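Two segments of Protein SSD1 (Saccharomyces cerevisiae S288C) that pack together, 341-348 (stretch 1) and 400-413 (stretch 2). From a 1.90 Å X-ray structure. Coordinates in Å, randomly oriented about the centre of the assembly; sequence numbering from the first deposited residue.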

# COMPACT_ATOMS: atom_id res chain seq x y z
N SER A 341 26.45 20.12 10.87
CA SER A 341 27.20 19.16 11.68
C SER A 341 26.88 17.72 11.32
O SER A 341 27.69 16.82 11.58
CB SER A 341 26.92 19.39 13.17
OG SER A 341 25.53 19.31 13.45
N PHE A 342 25.71 17.46 10.74
CA PHE A 342 25.33 16.11 10.34
C PHE A 342 26.12 15.71 9.10
O PHE A 342 25.86 16.20 8.00
CB PHE A 342 23.82 16.04 10.09
CG PHE A 342 23.00 16.20 11.34
CD1 PHE A 342 23.31 15.47 12.48
CD2 PHE A 342 21.94 17.09 11.39
CE1 PHE A 342 22.57 15.61 13.63
CE2 PHE A 342 21.20 17.23 12.55
CZ PHE A 342 21.51 16.49 13.67
N GLN A 343 27.09 14.82 9.29
CA GLN A 343 27.99 14.39 8.23
C GLN A 343 28.35 12.94 8.44
O GLN A 343 28.43 12.48 9.59
CB GLN A 343 29.27 15.25 8.20
CG GLN A 343 29.06 16.70 7.80
CD GLN A 343 28.59 16.85 6.37
OE1 GLN A 343 28.71 15.93 5.56
NE2 GLN A 343 28.06 18.03 6.04
N PRO A 344 28.59 12.18 7.37
CA PRO A 344 29.05 10.80 7.54
C PRO A 344 30.47 10.78 8.08
O PRO A 344 31.30 11.62 7.73
CB PRO A 344 28.98 10.21 6.13
CG PRO A 344 29.04 11.39 5.22
CD PRO A 344 28.39 12.53 5.95
N LEU A 345 30.74 9.81 8.95
CA LEU A 345 32.08 9.67 9.52
C LEU A 345 32.97 8.93 8.52
O LEU A 345 32.56 7.90 7.98
CB LEU A 345 32.02 8.91 10.84
CG LEU A 345 31.25 9.60 11.96
CD1 LEU A 345 31.25 8.75 13.22
CD2 LEU A 345 31.85 10.97 12.24
N PRO A 346 34.18 9.42 8.25
CA PRO A 346 35.06 8.72 7.31
C PRO A 346 35.65 7.47 7.93
O PRO A 346 35.71 7.31 9.15
CB PRO A 346 36.14 9.76 7.00
CG PRO A 346 36.25 10.53 8.27
CD PRO A 346 34.85 10.60 8.84
N LEU A 347 36.09 6.57 7.06
CA LEU A 347 36.66 5.30 7.50
C LEU A 347 38.16 5.44 7.76
O LEU A 347 38.87 6.16 7.05
CB LEU A 347 36.41 4.22 6.45
CG LEU A 347 35.00 3.62 6.48
CD1 LEU A 347 33.98 4.63 5.98
CD2 LEU A 347 34.95 2.35 5.65
N THR A 348 38.63 4.73 8.79
CA THR A 348 40.05 4.65 9.09
C THR A 348 40.72 3.61 8.21
O THR A 348 40.10 2.67 7.71
CB THR A 348 40.26 4.29 10.57
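Stretch 2 (400-413) TSHIEEGSSVDRRA

Stretch 2 runs antiparallel in register to the extended, irregular stretch 1: its start lies by Leu 345 and Leu 347, its helix by Phe 342. It opens as the end of a 3-10 segment, residues 400-402. Ser 401 has its OG 3.9 Å from Leu 347 CD1. His 402 is the centre of the contact. Its O accepts a nearly straight hydrogen bond from Leu 345 N at 2.9 Å, and a water donates both to this O and to Gln 343 O. The flat imidazole offers a face to Leu 347, whose CD1 lies 3.1 Å from His 402 NE2, while Pro 344 CB meets His 402 CB at 3.8 Å.

Ile 403 points away, into buried surroundings. Glu 404 lays its aliphatic CB 4.1 Å from Leu 345 CD1, then begins a type II turn to Ser 407. Gly 406 suits the turn, since at its backbone angles a CB would jam against the preceding carbonyl O. Ser 407 caps the helix, its OG accepting a weak bond from Asp 410 N.

The helix, from Ser 408 onward, receives Phe 342. Ser 408 OG lies at the ring edge, the branched, apolar Val 409 brings CG2 to 3.3 Å from Phe 342 CD1, and Arg 412 places its flat guanidinium face over Phe 342 CZ while its NE donates a hydrogen bond to Ser 408 OG (2.9 Å).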

# COMPACT_ATOMS: atom_id res chain seq x y z
N THR A 400 26.25 2.06 7.87
CA THR A 400 26.51 2.10 9.30
C THR A 400 28.00 2.25 9.62
O THR A 400 28.34 2.65 10.73
CB THR A 400 25.95 0.86 10.01
OG1 THR A 400 26.62 -0.32 9.55
CG2 THR A 400 24.45 0.73 9.76
N SER A 401 28.88 1.93 8.67
CA SER A 401 30.29 2.23 8.87
C SER A 401 30.57 3.73 8.90
O SER A 401 31.69 4.13 9.23
CB SER A 401 31.14 1.58 7.77
OG SER A 401 30.97 2.23 6.53
N HIS A 402 29.58 4.56 8.56
CA HIS A 402 29.71 6.01 8.63
C HIS A 402 28.91 6.62 9.77
O HIS A 402 28.80 7.85 9.85
CB HIS A 402 29.27 6.65 7.31
CG HIS A 402 30.11 6.25 6.13
ND1 HIS A 402 29.81 5.16 5.35
CD2 HIS A 402 31.23 6.79 5.61
CE1 HIS A 402 30.71 5.05 4.39
NE2 HIS A 402 31.58 6.03 4.52
N ILE A 403 28.33 5.80 10.64
CA ILE A 403 27.45 6.28 11.70
C ILE A 403 27.83 5.56 12.99
O ILE A 403 27.80 4.32 13.04
CB ILE A 403 25.96 6.06 11.38
CG1 ILE A 403 25.58 6.85 10.11
CG2 ILE A 403 25.10 6.44 12.58
CD1 ILE A 403 24.15 6.64 9.62
N GLU A 404 28.16 6.32 14.02
CA GLU A 404 28.44 5.75 15.33
C GLU A 404 27.11 5.36 15.99
O GLU A 404 26.23 6.21 16.15
CB GLU A 404 29.21 6.74 16.19
CG GLU A 404 29.58 6.23 17.58
N GLU A 405 26.97 4.09 16.34
CA GLU A 405 25.74 3.61 16.94
C GLU A 405 25.45 4.38 18.23
O GLU A 405 26.31 4.52 19.10
CB GLU A 405 25.85 2.11 17.22
CG GLU A 405 24.61 1.47 17.82
CD GLU A 405 24.71 -0.04 17.85
OE1 GLU A 405 25.83 -0.57 17.66
OE2 GLU A 405 23.68 -0.71 18.05
N GLY A 406 24.22 4.88 18.34
CA GLY A 406 23.82 5.69 19.46
C GLY A 406 24.10 7.17 19.31
O GLY A 406 23.69 7.95 20.17
N SER A 407 24.78 7.57 18.24
CA SER A 407 25.06 8.98 18.01
C SER A 407 23.78 9.74 17.68
O SER A 407 22.70 9.16 17.49
CB SER A 407 26.05 9.14 16.86
OG SER A 407 25.45 8.81 15.62
N SER A 408 23.91 11.06 17.61
CA SER A 408 22.77 11.92 17.30
C SER A 408 22.17 11.58 15.95
O SER A 408 20.94 11.57 15.79
CB SER A 408 23.21 13.39 17.34
OG SER A 408 22.14 14.25 17.02
N VAL A 409 23.01 11.32 14.94
CA VAL A 409 22.51 10.97 13.62
C VAL A 409 21.75 9.65 13.67
O VAL A 409 20.68 9.50 13.08
CB VAL A 409 23.68 10.91 12.61
CG1 VAL A 409 23.25 10.19 11.35
CG2 VAL A 409 24.17 12.31 12.29
N ASP A 410 22.30 8.66 14.38
CA ASP A 410 21.66 7.36 14.47
C ASP A 410 20.28 7.48 15.11
O ASP A 410 19.29 6.96 14.59
CB ASP A 410 22.56 6.41 15.26
CG ASP A 410 21.98 5.01 15.38
OD1 ASP A 410 21.43 4.51 14.38
OD2 ASP A 410 22.13 4.40 16.46
N ARG A 411 20.20 8.19 16.24
CA ARG A 411 18.93 8.35 16.94
C ARG A 411 17.91 9.08 16.08
O ARG A 411 16.73 8.72 16.06
CB ARG A 411 19.15 9.12 18.25
CG ARG A 411 19.98 8.35 19.27
CD ARG A 411 20.28 9.20 20.51
NE ARG A 411 21.24 10.26 20.23
N ARG A 412 18.34 10.12 15.36
CA ARG A 412 17.43 10.89 14.54
C ARG A 412 16.99 10.09 13.32
O ARG A 412 15.84 10.21 12.88
CB ARG A 412 18.11 12.20 14.13
CG ARG A 412 18.32 13.11 15.34
CD ARG A 412 19.35 14.20 15.11
NE ARG A 412 19.48 15.07 16.28
CZ ARG A 412 18.66 16.08 16.58
NH1 ARG A 412 17.63 16.37 15.80
NH2 ARG A 412 18.89 16.79 17.68
N ALA A 413 17.88 9.27 12.77
CA ALA A 413 17.50 8.37 11.68
C ALA A 413 16.59 7.26 12.17
O ALA A 413 15.68 6.83 11.46
CB ALA A 413 18.75 7.78 11.02
O HOH W 1 27.91 10.46 11.20